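PDB 3EWM: putative sugar kinase PH1459 from Pyrococcus horikoshii, which probably phosphorylates a sugar, perhaps fructose, at the expense of ATP, as a member of the PfkB carbohydrate kinase family. Local coordinates for residues Leu211-Leu216 with Cys221-Asn226; Ala186-Ala191 with Ala252-Ile257; Phe159-Arg164 with Leu197-Gln202. All blocks are in the same frame, centred on the assembly; numbering follows the deposited sequence.

Interaction 1: residues Leu211-Leu216 with Cys221-Asn226; sequences LTAITL and CRLIKN
Ile224 meets Thr212 and Ile214 on one face of an antiparallel strand pair. Its CD1 lies 3.5 Å from CG1 of Ile214, and the two side chains cross obliquely. In Ile224, CG1 is anti to the carbonyl carbon (chi1 -54°), which brings CD1 to Ile214. The opposite face of the pair carries Leu211, Ala213 and Leu223. Leu211 CD1 comes to 4.3 Å from Leu223 CB, and Ala213 CB is 3.7 Å from Leu223 CD2. Helices 245-259 and 265-279 pack against this apolar surface. The backbone of Ile224 is bonded to Thr212 in both directions. Ile224 N donates to Thr212 O at 2.7 Å. Thr212 N returns the bond to Ile224 O, which also accepts from a water. That water sits 2.7 Å from Thr212 OG1, a hydroxyl also bonded to Gly208 N. Strands 211-215 and 220-225 form a beta hairpin near one border of the large mixed sheet of the ribokinase-like fold. Thr215, which binds ATP, ends the first strand. Ile214 and Arg222 are the second hydrogen-bonded pair, again joined by two reciprocal backbone bonds. The Arg222 chain bends at chi3 (-49°), and its guanidinium forms a salt bridge with Asp231 of strand 228-233. Leu216 crosses this arginine at about a right angle. Its CD1 lies over one guanidinium face, away from the centre of the group, and its CD2 is 3.6 Å from Arg222 NH1. Replacing Leu216 by an alanine would probably strip the apolar cover from that face and open a gap beside Cys221 CA, leaving the arginine to Asp231.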
ATOM      1  N   LEU A 211     -20.880  14.397 -26.261  1.00 20.18           N
ATOM      2  CA  LEU A 211     -21.044  15.324 -25.144  1.00 17.97           C
ATOM      3  C   LEU A 211     -19.768  15.528 -24.356  1.00 16.75           C
ATOM      4  O   LEU A 211     -19.014  14.592 -24.085  1.00 16.43           O
ATOM      5  CB  LEU A 211     -22.148  14.826 -24.199  1.00 18.13           C
ATOM      6  CG  LEU A 211     -22.419  15.677 -22.960  1.00 19.30           C
ATOM      7  CD1 LEU A 211     -23.209  16.906 -23.362  1.00 20.16           C
ATOM      8  CD2 LEU A 211     -23.147  14.876 -21.895  1.00 19.93           C
ATOM      9  N   THR A 212     -19.533  16.769 -23.966  1.00 15.31           N
ATOM     10  CA  THR A 212     -18.393  17.077 -23.131  1.00 14.33           C
ATOM     11  C   THR A 212     -18.903  17.775 -21.885  1.00 14.17           C
ATOM     12  O   THR A 212     -19.704  18.710 -21.977  1.00 14.37           O
ATOM     13  CB  THR A 212     -17.401  17.988 -23.877  1.00 13.53           C
ATOM     14  OG1 THR A 212     -17.107  17.402 -25.144  1.00 14.54           O
ATOM     15  CG2 THR A 212     -16.125  18.140 -23.101  1.00 12.24           C
ATOM     16  N   ALA A 213     -18.440  17.309 -20.728  1.00 13.80           N
ATOM     17  CA  ALA A 213     -18.766  17.940 -19.466  1.00 13.57           C
ATOM     18  C   ALA A 213     -17.479  18.515 -18.939  1.00 13.29           C
ATOM     19  O   ALA A 213     -16.519  17.782 -18.699  1.00 12.42           O
ATOM     20  CB  ALA A 213     -19.355  16.938 -18.487  1.00 13.36           C
ATOM     21  N   ILE A 214     -17.440  19.839 -18.809  1.00 12.68           N
ATOM     22  CA  ILE A 214     -16.254  20.492 -18.295  1.00 13.04           C
ATOM     23  C   ILE A 214     -16.583  20.987 -16.905  1.00 13.31           C
ATOM     24  O   ILE A 214     -17.482  21.810 -16.735  1.00 12.87           O
ATOM     25  CB  ILE A 214     -15.748  21.673 -19.198  1.00 12.54           C
ATOM     26  CG1 ILE A 214     -15.358  21.194 -20.607  1.00 13.51           C
ATOM     27  CG2 ILE A 214     -14.553  22.366 -18.555  1.00 12.27           C
ATOM     28  CD1 ILE A 214     -14.441  19.968 -20.667  1.00 15.93           C
ATOM     29  N   THR A 215     -15.854  20.476 -15.920  1.00 13.47           N
ATOM     30  CA  THR A 215     -16.062  20.876 -14.543  1.00 14.10           C
ATOM     31  C   THR A 215     -15.277  22.156 -14.226  1.00 16.00           C
ATOM     32  O   THR A 215     -14.140  22.355 -14.676  1.00 14.58           O
ATOM     33  CB  THR A 215     -15.707  19.735 -13.564  1.00 13.30           C
ATOM     34  OG1 THR A 215     -14.330  19.362 -13.733  1.00 12.16           O
ATOM     35  CG2 THR A 215     -16.603  18.505 -13.823  1.00 12.92           C
ATOM     36  N   LEU A 216     -15.909  23.031 -13.455  1.00 17.89           N
ATOM     37  CA  LEU A 216     -15.265  24.280 -13.070  1.00 20.79           C
ATOM     38  C   LEU A 216     -15.097  24.344 -11.544  1.00 22.48           C
ATOM     39  O   LEU A 216     -15.111  25.417 -10.944  1.00 24.24           O
ATOM     40  CB  LEU A 216     -16.032  25.476 -13.670  1.00 20.81           C
ATOM     41  CG  LEU A 216     -16.554  25.349 -15.121  1.00 20.72           C
ATOM     42  CD1 LEU A 216     -17.603  26.403 -15.462  1.00 22.00           C
ATOM     43  CD2 LEU A 216     -15.446  25.344 -16.201  1.00 19.99           C
ATOM     44  N   CYS A 221     -20.285  23.701 -13.623  1.00 20.57           N
ATOM     45  CA  CYS A 221     -19.773  23.008 -14.787  1.00 20.91           C
ATOM     46  C   CYS A 221     -20.462  23.471 -16.052  1.00 19.58           C
ATOM     47  O   CYS A 221     -21.357  24.320 -16.021  1.00 19.33           O
ATOM     48  CB  CYS A 221     -19.914  21.493 -14.620  1.00 20.70           C
ATOM     49  SG  CYS A 221     -21.600  20.931 -14.490  1.00 28.14           S
ATOM     50  N   ARG A 222     -20.042  22.890 -17.161  1.00 18.25           N
ATOM     51  CA  ARG A 222     -20.498  23.303 -18.463  1.00 18.54           C
ATOM     52  C   ARG A 222     -20.695  22.048 -19.308  1.00 17.51           C
ATOM     53  O   ARG A 222     -19.897  21.122 -19.253  1.00 15.82           O
ATOM     54  CB  ARG A 222     -19.449  24.250 -19.044  1.00 18.50           C
ATOM     55  CG  ARG A 222     -19.381  24.391 -20.541  1.00 20.66           C
ATOM     56  CD  ARG A 222     -18.207  25.323 -20.928  1.00 20.91           C
ATOM     57  NE  ARG A 222     -18.223  26.566 -20.166  1.00 23.98           N
ATOM     58  CZ  ARG A 222     -17.183  27.102 -19.529  1.00 26.91           C
ATOM     59  NH1 ARG A 222     -15.971  26.549 -19.571  1.00 28.18           N
ATOM     60  NH2 ARG A 222     -17.355  28.231 -18.858  1.00 27.85           N
ATOM     61  N   LEU A 223     -21.790  22.004 -20.056  1.00 17.01           N
ATOM     62  CA  LEU A 223     -22.049  20.886 -20.945  1.00 17.21           C
ATOM     63  C   LEU A 223     -21.968  21.377 -22.363  1.00 18.04           C
ATOM     64  O   LEU A 223     -22.621  22.350 -22.722  1.00 18.12           O
ATOM     65  CB  LEU A 223     -23.417  20.268 -20.689  1.00 16.69           C
ATOM     66  CG  LEU A 223     -23.625  19.647 -19.309  1.00 16.42           C
ATOM     67  CD1 LEU A 223     -25.023  19.084 -19.235  1.00 17.23           C
ATOM     68  CD2 LEU A 223     -22.582  18.580 -19.022  1.00 15.84           C
ATOM     69  N   ILE A 224     -21.148  20.707 -23.156  1.00 18.82           N
ATOM     70  CA  ILE A 224     -20.929  21.094 -24.540  1.00 20.60           C
ATOM     71  C   ILE A 224     -21.385  19.982 -25.472  1.00 21.61           C
ATOM     72  O   ILE A 224     -20.969  18.823 -25.342  1.00 21.00           O
ATOM     73  CB  ILE A 224     -19.453  21.425 -24.799  1.00 19.99           C
ATOM     74  CG1 ILE A 224     -18.977  22.483 -23.810  1.00 20.42           C
ATOM     75  CG2 ILE A 224     -19.248  21.898 -26.250  1.00 21.64           C
ATOM     76  CD1 ILE A 224     -17.806  22.041 -23.007  1.00 23.25           C
ATOM     77  N   LYS A 225     -22.259  20.341 -26.401  1.00 23.74           N
ATOM     78  CA  LYS A 225     -22.591  19.463 -27.511  1.00 25.91           C
ATOM     79  C   LYS A 225     -22.441  20.254 -28.795  1.00 27.95           C
ATOM     80  O   LYS A 225     -23.107  21.285 -28.989  1.00 28.23           O
ATOM     81  CB  LYS A 225     -23.990  18.870 -27.377  1.00 25.71           C
ATOM     82  CG  LYS A 225     -24.304  17.895 -28.498  1.00 25.94           C
ATOM     83  CD  LYS A 225     -25.361  16.895 -28.111  1.00 27.52           C
ATOM     84  CE  LYS A 225     -25.543  15.846 -29.220  1.00 28.44           C
ATOM     85  NZ  LYS A 225     -24.269  15.134 -29.582  1.00 28.04           N
ATOM     86  N   ASN A 226     -21.542  19.772 -29.653  1.00 29.82           N
ATOM     87  CA  ASN A 226     -21.130  20.490 -30.861  1.00 31.33           C
ATOM     88  C   ASN A 226     -20.684  21.903 -30.516  1.00 31.91           C
ATOM     89  O   ASN A 226     -19.646  22.080 -29.876  1.00 31.94           O
ATOM     90  CB  ASN A 226     -22.243  20.466 -31.913  1.00 31.58           C
ATOM     91  CG  ASN A 226     -22.714  19.062 -32.214  1.00 32.91           C
ATOM     92  OD1 ASN A 226     -23.913  18.784 -32.220  1.00 34.33           O
ATOM     93  ND2 ASN A 226     -21.767  18.158 -32.441  1.00 34.62           N
TER
HETATM   94  O   HOH W   1     -19.026  18.125 -26.941  1.00 27.72           O

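Interaction 2: residues Ala186-Ala191 with Ala252-Ile257; sequences ADIVKA and ALLVGI
Ile188 has CG1 anti to the carbonyl carbon (chi1 -62°) and CG2 anti to the backbone N, which spreads its two branches toward different residues of helix 252-257. In Leu253, CG is anti to the backbone N (chi1 -164°), and this carries CD2 toward the strand. The contact is a helix packed on a central strand of the three-layer alpha/beta/alpha sandwich of the PfkB kinases. The strand and helix segments run nearly antiparallel, their axes 10.8 Å apart. No hydrogen bond joins them. Ile188 is the strand residue that carries the contact, and its side chain is buried. CG2 touches Leu253 CD2 at 3.8 Å, the two side chains lying alongside and pointing opposite ways. The other branch passes Leu254 at a slant. Leu253 also reaches Leu211 and Ala213 of strand 211-215, while Leu254 touches Ala158 of strand 156-160, on the other flank of 188-192. The helix therefore spans three strands. Two residues along the strand is Lys190, which binds ATP; its chain starts toward the helix and then leads away. Ile188 and Ile257 meet tip to tip, with CD1 of Ile257 3.7 Å from both CG1 and CD1 of Ile188.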
ATOM      1  N   ALA A 186     -14.201   8.227 -26.934  1.00 14.51           N
ATOM      2  CA  ALA A 186     -15.301   8.518 -26.024  1.00 14.22           C
ATOM      3  C   ALA A 186     -16.419   9.327 -26.671  1.00 14.26           C
ATOM      4  O   ALA A 186     -16.178  10.295 -27.388  1.00 14.41           O
ATOM      5  CB  ALA A 186     -14.791   9.210 -24.759  1.00 13.49           C
ATOM      6  N   ASP A 187     -17.644   8.903 -26.398  1.00 13.75           N
ATOM      7  CA  ASP A 187     -18.834   9.680 -26.712  1.00 13.77           C
ATOM      8  C   ASP A 187     -18.983  10.822 -25.721  1.00 13.14           C
ATOM      9  O   ASP A 187     -19.377  11.920 -26.089  1.00 12.99           O
ATOM     10  CB  ASP A 187     -20.054   8.788 -26.599  1.00 13.45           C
ATOM     11  CG  ASP A 187     -20.030   7.667 -27.607  1.00 15.80           C
ATOM     12  OD1 ASP A 187     -20.346   7.941 -28.783  1.00 16.27           O
ATOM     13  OD2 ASP A 187     -19.704   6.529 -27.216  1.00 14.36           O
ATOM     14  N   ILE A 188     -18.667  10.526 -24.463  1.00 12.30           N
ATOM     15  CA  ILE A 188     -18.887  11.438 -23.358  1.00 11.63           C
ATOM     16  C   ILE A 188     -17.543  11.630 -22.716  1.00 11.87           C
ATOM     17  O   ILE A 188     -16.871  10.662 -22.339  1.00 11.83           O
ATOM     18  CB  ILE A 188     -19.875  10.831 -22.332  1.00 11.85           C
ATOM     19  CG1 ILE A 188     -21.235  10.581 -22.987  1.00 13.90           C
ATOM     20  CG2 ILE A 188     -20.011  11.722 -21.100  1.00 11.67           C
ATOM     21  CD1 ILE A 188     -21.850   9.253 -22.573  1.00 15.92           C
ATOM     22  N   VAL A 189     -17.126  12.881 -22.605  1.00 11.63           N
ATOM     23  CA  VAL A 189     -15.869  13.187 -21.950  1.00 11.48           C
ATOM     24  C   VAL A 189     -16.141  14.165 -20.821  1.00 11.92           C
ATOM     25  O   VAL A 189     -16.870  15.157 -20.995  1.00 12.02           O
ATOM     26  CB  VAL A 189     -14.818  13.759 -22.956  1.00 11.27           C
ATOM     27  CG1 VAL A 189     -13.586  14.326 -22.225  1.00  9.97           C
ATOM     28  CG2 VAL A 189     -14.404  12.684 -23.943  1.00 11.30           C
ATOM     29  N   LYS A 190     -15.581  13.838 -19.660  1.00 11.57           N
ATOM     30  CA  LYS A 190     -15.580  14.709 -18.512  1.00 11.75           C
ATOM     31  C   LYS A 190     -14.148  15.155 -18.223  1.00 11.48           C
ATOM     32  O   LYS A 190     -13.232  14.332 -18.128  1.00 11.46           O
ATOM     33  CB  LYS A 190     -16.171  13.973 -17.299  1.00 12.15           C
ATOM     34  CG  LYS A 190     -16.101  14.767 -16.019  1.00 12.73           C
ATOM     35  CD  LYS A 190     -16.641  13.950 -14.845  1.00 13.92           C
ATOM     36  CE  LYS A 190     -16.312  14.601 -13.529  1.00 17.71           C
ATOM     37  NZ  LYS A 190     -14.897  14.425 -13.131  1.00 19.69           N
ATOM     38  N   ALA A 191     -13.962  16.466 -18.072  1.00 10.41           N
ATOM     39  CA  ALA A 191     -12.667  17.017 -17.773  1.00 10.20           C
ATOM     40  C   ALA A 191     -12.842  18.294 -16.990  1.00 10.30           C
ATOM     41  O   ALA A 191     -13.834  18.993 -17.170  1.00 10.13           O
ATOM     42  CB  ALA A 191     -11.883  17.298 -19.068  1.00  9.55           C
ATOM     43  N   ALA A 252     -24.379  10.826 -12.250  1.00  9.91           N
ATOM     44  CA  ALA A 252     -25.576  11.554 -12.678  1.00 10.89           C
ATOM     45  C   ALA A 252     -25.607  11.788 -14.177  1.00 10.99           C
ATOM     46  O   ALA A 252     -26.661  11.709 -14.799  1.00 11.74           O
ATOM     47  CB  ALA A 252     -25.665  12.886 -11.959  1.00 10.14           C
ATOM     48  N   LEU A 253     -24.456  12.124 -14.755  1.00 11.88           N
ATOM     49  CA  LEU A 253     -24.410  12.434 -16.168  1.00 12.21           C
ATOM     50  C   LEU A 253     -24.753  11.197 -16.983  1.00 11.74           C
ATOM     51  O   LEU A 253     -25.539  11.259 -17.934  1.00 11.29           O
ATOM     52  CB  LEU A 253     -23.034  12.957 -16.566  1.00 12.65           C
ATOM     53  CG  LEU A 253     -23.030  13.655 -17.921  1.00 17.29           C
ATOM     54  CD1 LEU A 253     -23.714  15.018 -17.794  1.00 18.61           C
ATOM     55  CD2 LEU A 253     -21.605  13.820 -18.424  1.00 19.27           C
ATOM     56  N   LEU A 254     -24.141  10.086 -16.589  1.00 10.64           N
ATOM     57  CA  LEU A 254     -24.307   8.813 -17.262  1.00 10.12           C
ATOM     58  C   LEU A 254     -25.716   8.277 -17.097  1.00 10.06           C
ATOM     59  O   LEU A 254     -26.331   7.851 -18.068  1.00  9.62           O
ATOM     60  CB  LEU A 254     -23.276   7.812 -16.744  1.00  9.90           C
ATOM     61  CG  LEU A 254     -21.821   8.231 -17.022  1.00  9.98           C
ATOM     62  CD1 LEU A 254     -20.881   7.066 -16.790  1.00 11.42           C
ATOM     63  CD2 LEU A 254     -21.675   8.768 -18.464  1.00  9.60           C
ATOM     64  N   VAL A 255     -26.225   8.308 -15.874  1.00  9.88           N
ATOM     65  CA  VAL A 255     -27.622   7.918 -15.636  1.00 10.47           C
ATOM     66  C   VAL A 255     -28.591   8.826 -16.415  1.00 10.47           C
ATOM     67  O   VAL A 255     -29.510   8.324 -17.052  1.00 11.34           O
ATOM     68  CB  VAL A 255     -27.950   7.837 -14.130  1.00 10.20           C
ATOM     69  CG1 VAL A 255     -29.435   7.674 -13.914  1.00 11.51           C
ATOM     70  CG2 VAL A 255     -27.203   6.640 -13.493  1.00  8.97           C
ATOM     71  N   GLY A 256     -28.357  10.140 -16.387  1.00 11.26           N
ATOM     72  CA  GLY A 256     -29.131  11.104 -17.180  1.00 11.56           C
ATOM     73  C   GLY A 256     -29.173  10.789 -18.663  1.00 12.24           C
ATOM     74  O   GLY A 256     -30.249  10.723 -19.280  1.00 12.59           O
ATOM     75  N   ILE A 257     -28.000  10.581 -19.240  1.00 12.79           N
ATOM     76  CA  ILE A 257     -27.884  10.219 -20.641  1.00 13.93           C
ATOM     77  C   ILE A 257     -28.642   8.911 -20.928  1.00 15.15           C
ATOM     78  O   ILE A 257     -29.352   8.789 -21.937  1.00 14.79           O
ATOM     79  CB  ILE A 257     -26.397  10.107 -21.036  1.00 14.01           C
ATOM     80  CG1 ILE A 257     -25.768  11.502 -21.081  1.00 13.45           C
ATOM     81  CG2 ILE A 257     -26.234   9.381 -22.384  1.00 14.30           C
ATOM     82  CD1 ILE A 257     -24.251  11.514 -20.985  1.00 12.54           C
TER

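Interaction 3: residues Phe159-Arg164 with Leu197-Gln202; sequences FDVNLR and LYLENQ
Leu163 brings its CD2 obliquely to the Tyr198 ring, near the CD2-CE2 bond. Leu163 CD2 is 3.7 Å from Tyr198 CD2 and 3.8 Å from Tyr198 CE2. The two side chains cross at about a right angle. The amide NE2 of Gln202 lies over one face of the Tyr198 ring, 3.1 Å above the plane and off the centre of the ring. Gln202 is held in place by a bond of 2.9 Å from NE2 to Tyr198 O. The bond is nearly straight at the hydrogen (169°), but the donor stands well above the carbonyl plane. This contact joins the loop after strand 156-160 to helix 193-200, within the three-layer alpha/beta/alpha sandwich of the ribokinase-like fold. Leu199 is the inner partner on the helix. Its CG is anti to the carbonyl carbon (chi1 -69°), which sends the two methyls toward the loop. Leu199 CD1 meets Val161 CG1 at 3.6 Å, the side chains passing side by side with reversed directions. Leu199 CD2 lies 4.1 Å from Leu163 CD2. Helix 172-185 joins the cluster, with Leu179 against Leu163 and Ile176 against Leu199. The backbone N of Leu163 is hydrogen-bonded to the carboxylate OE2 of Glu195, on the same helix 193-200.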
ATOM      1  N   PHE A 159     -15.521   8.829 -20.633  1.00 11.79           N
ATOM      2  CA  PHE A 159     -14.149   8.906 -20.181  1.00 12.01           C
ATOM      3  C   PHE A 159     -13.979  10.130 -19.290  1.00 11.95           C
ATOM      4  O   PHE A 159     -14.259  11.240 -19.709  1.00 11.04           O
ATOM      5  CB  PHE A 159     -13.203   8.956 -21.390  1.00 12.17           C
ATOM      6  CG  PHE A 159     -11.731   8.987 -21.023  1.00 12.28           C
ATOM      7  CD1 PHE A 159     -11.119   7.881 -20.449  1.00 12.28           C
ATOM      8  CD2 PHE A 159     -10.970  10.124 -21.246  1.00 12.96           C
ATOM      9  CE1 PHE A 159      -9.762   7.890 -20.132  1.00 11.59           C
ATOM     10  CE2 PHE A 159      -9.614  10.158 -20.926  1.00 12.57           C
ATOM     11  CZ  PHE A 159      -9.000   9.024 -20.367  1.00 12.41           C
ATOM     12  N   ASP A 160     -13.615   9.879 -18.042  1.00 11.81           N
ATOM     13  CA  ASP A 160     -13.218  10.905 -17.105  1.00 12.95           C
ATOM     14  C   ASP A 160     -11.712  11.047 -17.286  1.00 12.28           C
ATOM     15  O   ASP A 160     -10.954  10.110 -17.061  1.00 12.46           O
ATOM     16  CB  ASP A 160     -13.591  10.439 -15.698  1.00 13.58           C
ATOM     17  CG  ASP A 160     -13.213  11.424 -14.616  1.00 16.38           C
ATOM     18  OD1 ASP A 160     -12.753  12.551 -14.917  1.00 17.53           O
ATOM     19  OD2 ASP A 160     -13.364  11.033 -13.442  1.00 22.20           O
ATOM     20  N   VAL A 161     -11.283  12.213 -17.744  1.00 11.60           N
ATOM     21  CA  VAL A 161      -9.877  12.455 -18.008  1.00 11.42           C
ATOM     22  C   VAL A 161      -9.082  12.249 -16.703  1.00 11.47           C
ATOM     23  O   VAL A 161      -7.992  11.673 -16.714  1.00  9.78           O
ATOM     24  CB  VAL A 161      -9.669  13.877 -18.614  1.00 12.01           C
ATOM     25  CG1 VAL A 161      -8.208  14.208 -18.735  1.00 11.98           C
ATOM     26  CG2 VAL A 161     -10.377  13.970 -19.988  1.00 12.54           C
ATOM     27  N   ASN A 162      -9.653  12.698 -15.592  1.00 11.95           N
ATOM     28  CA  ASN A 162      -9.097  12.448 -14.258  1.00 13.10           C
ATOM     29  C   ASN A 162      -7.567  12.394 -14.299  1.00 13.82           C
ATOM     30  O   ASN A 162      -6.951  11.364 -13.990  1.00 13.47           O
ATOM     31  CB  ASN A 162      -9.652  11.138 -13.692  1.00 13.05           C
ATOM     32  CG  ASN A 162      -9.283  10.930 -12.237  1.00 14.86           C
ATOM     33  OD1 ASN A 162      -8.877  11.864 -11.549  1.00 15.80           O
ATOM     34  ND2 ASN A 162      -9.396   9.700 -11.767  1.00 14.63           N
ATOM     35  N   LEU A 163      -6.952  13.503 -14.686  1.00 14.83           N
ATOM     36  CA  LEU A 163      -5.536  13.451 -14.980  1.00 16.10           C
ATOM     37  C   LEU A 163      -4.696  13.517 -13.711  1.00 16.16           C
ATOM     38  O   LEU A 163      -4.856  14.430 -12.902  1.00 15.93           O
ATOM     39  CB  LEU A 163      -5.137  14.538 -15.983  1.00 17.13           C
ATOM     40  CG  LEU A 163      -3.747  14.319 -16.593  1.00 20.47           C
ATOM     41  CD1 LEU A 163      -3.496  12.840 -16.978  1.00 23.08           C
ATOM     42  CD2 LEU A 163      -3.554  15.219 -17.798  1.00 22.81           C
ATOM     43  N   ARG A 164      -3.810  12.529 -13.564  1.00 16.08           N
ATOM     44  CA  ARG A 164      -2.920  12.414 -12.428  1.00 16.93           C
ATOM     45  C   ARG A 164      -1.496  12.355 -12.964  1.00 16.64           C
ATOM     46  O   ARG A 164      -0.951  11.276 -13.198  1.00 15.72           O
ATOM     47  CB  ARG A 164      -3.259  11.154 -11.609  1.00 17.07           C
ATOM     48  CG  ARG A 164      -4.663  11.161 -11.002  1.00 19.66           C
ATOM     49  CD  ARG A 164      -4.838  12.335 -10.032  1.00 25.75           C
ATOM     50  NE  ARG A 164      -6.142  12.338  -9.363  1.00 30.04           N
ATOM     51  CZ  ARG A 164      -7.196  13.059  -9.748  1.00 33.07           C
ATOM     52  NH1 ARG A 164      -7.146  13.839 -10.837  1.00 32.62           N
ATOM     53  NH2 ARG A 164      -8.323  12.983  -9.048  1.00 34.66           N
ATOM     54  N   LEU A 197      -7.265  22.803 -20.557  1.00 13.86           N
ATOM     55  CA  LEU A 197      -6.185  23.715 -20.916  1.00 14.40           C
ATOM     56  C   LEU A 197      -4.891  22.927 -21.147  1.00 14.53           C
ATOM     57  O   LEU A 197      -4.206  23.109 -22.153  1.00 14.19           O
ATOM     58  CB  LEU A 197      -5.982  24.765 -19.818  1.00 14.11           C
ATOM     59  CG  LEU A 197      -4.932  25.834 -20.133  1.00 15.38           C
ATOM     60  CD1 LEU A 197      -5.340  26.669 -21.365  1.00 13.79           C
ATOM     61  CD2 LEU A 197      -4.702  26.719 -18.907  1.00 14.91           C
ATOM     62  N   TYR A 198      -4.588  22.029 -20.221  1.00 14.96           N
ATOM     63  CA  TYR A 198      -3.343  21.284 -20.261  1.00 15.21           C
ATOM     64  C   TYR A 198      -3.233  20.435 -21.527  1.00 15.07           C
ATOM     65  O   TYR A 198      -2.216  20.459 -22.254  1.00 14.38           O
ATOM     66  CB  TYR A 198      -3.216  20.420 -19.003  1.00 15.96           C
ATOM     67  CG  TYR A 198      -1.946  19.607 -18.971  1.00 18.33           C
ATOM     68  CD1 TYR A 198      -0.731  20.198 -18.649  1.00 18.78           C
ATOM     69  CD2 TYR A 198      -1.964  18.240 -19.273  1.00 18.30           C
ATOM     70  CE1 TYR A 198       0.449  19.445 -18.614  1.00 21.42           C
ATOM     71  CE2 TYR A 198      -0.799  17.480 -19.246  1.00 19.16           C
ATOM     72  CZ  TYR A 198       0.401  18.088 -18.922  1.00 19.93           C
ATOM     73  OH  TYR A 198       1.553  17.341 -18.902  1.00 21.20           O
ATOM     74  N   LEU A 199      -4.292  19.689 -21.791  1.00 14.23           N
ATOM     75  CA  LEU A 199      -4.307  18.774 -22.906  1.00 14.44           C
ATOM     76  C   LEU A 199      -4.457  19.465 -24.253  1.00 15.19           C
ATOM     77  O   LEU A 199      -3.712  19.168 -25.186  1.00 15.06           O
ATOM     78  CB  LEU A 199      -5.391  17.735 -22.692  1.00 14.31           C
ATOM     79  CG  LEU A 199      -5.059  16.783 -21.531  1.00 13.36           C
ATOM     80  CD1 LEU A 199      -6.209  15.830 -21.288  1.00 14.49           C
ATOM     81  CD2 LEU A 199      -3.786  16.031 -21.829  1.00 12.65           C
ATOM     82  N   GLU A 200      -5.381  20.418 -24.338  1.00 15.87           N
ATOM     83  CA  GLU A 200      -5.645  21.096 -25.609  1.00 16.89           C
ATOM     84  C   GLU A 200      -4.455  21.909 -26.071  1.00 17.20           C
ATOM     85  O   GLU A 200      -4.238  22.054 -27.273  1.00 18.13           O
ATOM     86  CB  GLU A 200      -6.911  21.941 -25.535  1.00 17.09           C
ATOM     87  CG  GLU A 200      -8.161  21.087 -25.437  1.00 17.69           C
ATOM     88  CD  GLU A 200      -9.433  21.834 -25.756  1.00 18.07           C
ATOM     89  OE1 GLU A 200      -9.451  23.078 -25.635  1.00 18.51           O
ATOM     90  OE2 GLU A 200     -10.420  21.157 -26.115  1.00 16.73           O
ATOM     91  N   ASN A 201      -3.668  22.391 -25.110  1.00 17.63           N
ATOM     92  CA  ASN A 201      -2.409  23.058 -25.399  1.00 18.75           C
ATOM     93  C   ASN A 201      -1.294  22.136 -25.869  1.00 19.60           C
ATOM     94  O   ASN A 201      -0.210  22.597 -26.230  1.00 20.54           O
ATOM     95  CB  ASN A 201      -1.959  23.891 -24.196  1.00 18.39           C
ATOM     96  CG  ASN A 201      -2.709  25.194 -24.117  1.00 17.98           C
ATOM     97  OD1 ASN A 201      -3.499  25.518 -25.024  1.00 17.73           O
ATOM     98  ND2 ASN A 201      -2.490  25.945 -23.053  1.00 16.09           N
ATOM     99  N   GLN A 202      -1.563  20.837 -25.845  1.00 19.71           N
ATOM    100  CA  GLN A 202      -0.667  19.856 -26.443  1.00 20.36           C
ATOM    101  C   GLN A 202      -1.329  19.190 -27.640  1.00 19.90           C
ATOM    102  O   GLN A 202      -0.941  18.091 -28.054  1.00 20.49           O
ATOM    103  CB  GLN A 202      -0.237  18.843 -25.398  1.00 20.17           C
ATOM    104  CG  GLN A 202       0.452  19.502 -24.244  1.00 23.02           C
ATOM    105  CD  GLN A 202       0.791  18.544 -23.169  1.00 24.81           C
ATOM    106  OE1 GLN A 202       1.804  17.848 -23.242  1.00 26.67           O
ATOM    107  NE2 GLN A 202      -0.040  18.495 -22.141  1.00 24.82           N
TER

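Overall arrangement
All three contacts reach the same large mixed sheet, where strands 156-160, 188-192, 211-215 and 220-225 are successive neighbours. Interaction 1 lies along the chain inside the loop closed by interaction 2; their centres are 9 Å apart. The two join where Ala213 N probably bonds to Val189 O, and Leu211 CD2 packs on Ile257 CD1. Interactions 2 and 3 alternate along the chain, with centres 16 Å apart, and meet through probable backbone bonds between strands 188-192 and 156-160. Interaction 3 closes before interaction 1 opens; their centres are 14 Å apart and they do not touch. Lys190 and Thr215, both ATP-binding, stand on neighbouring strands, which places interactions 1 and 2 beside the nucleotide site.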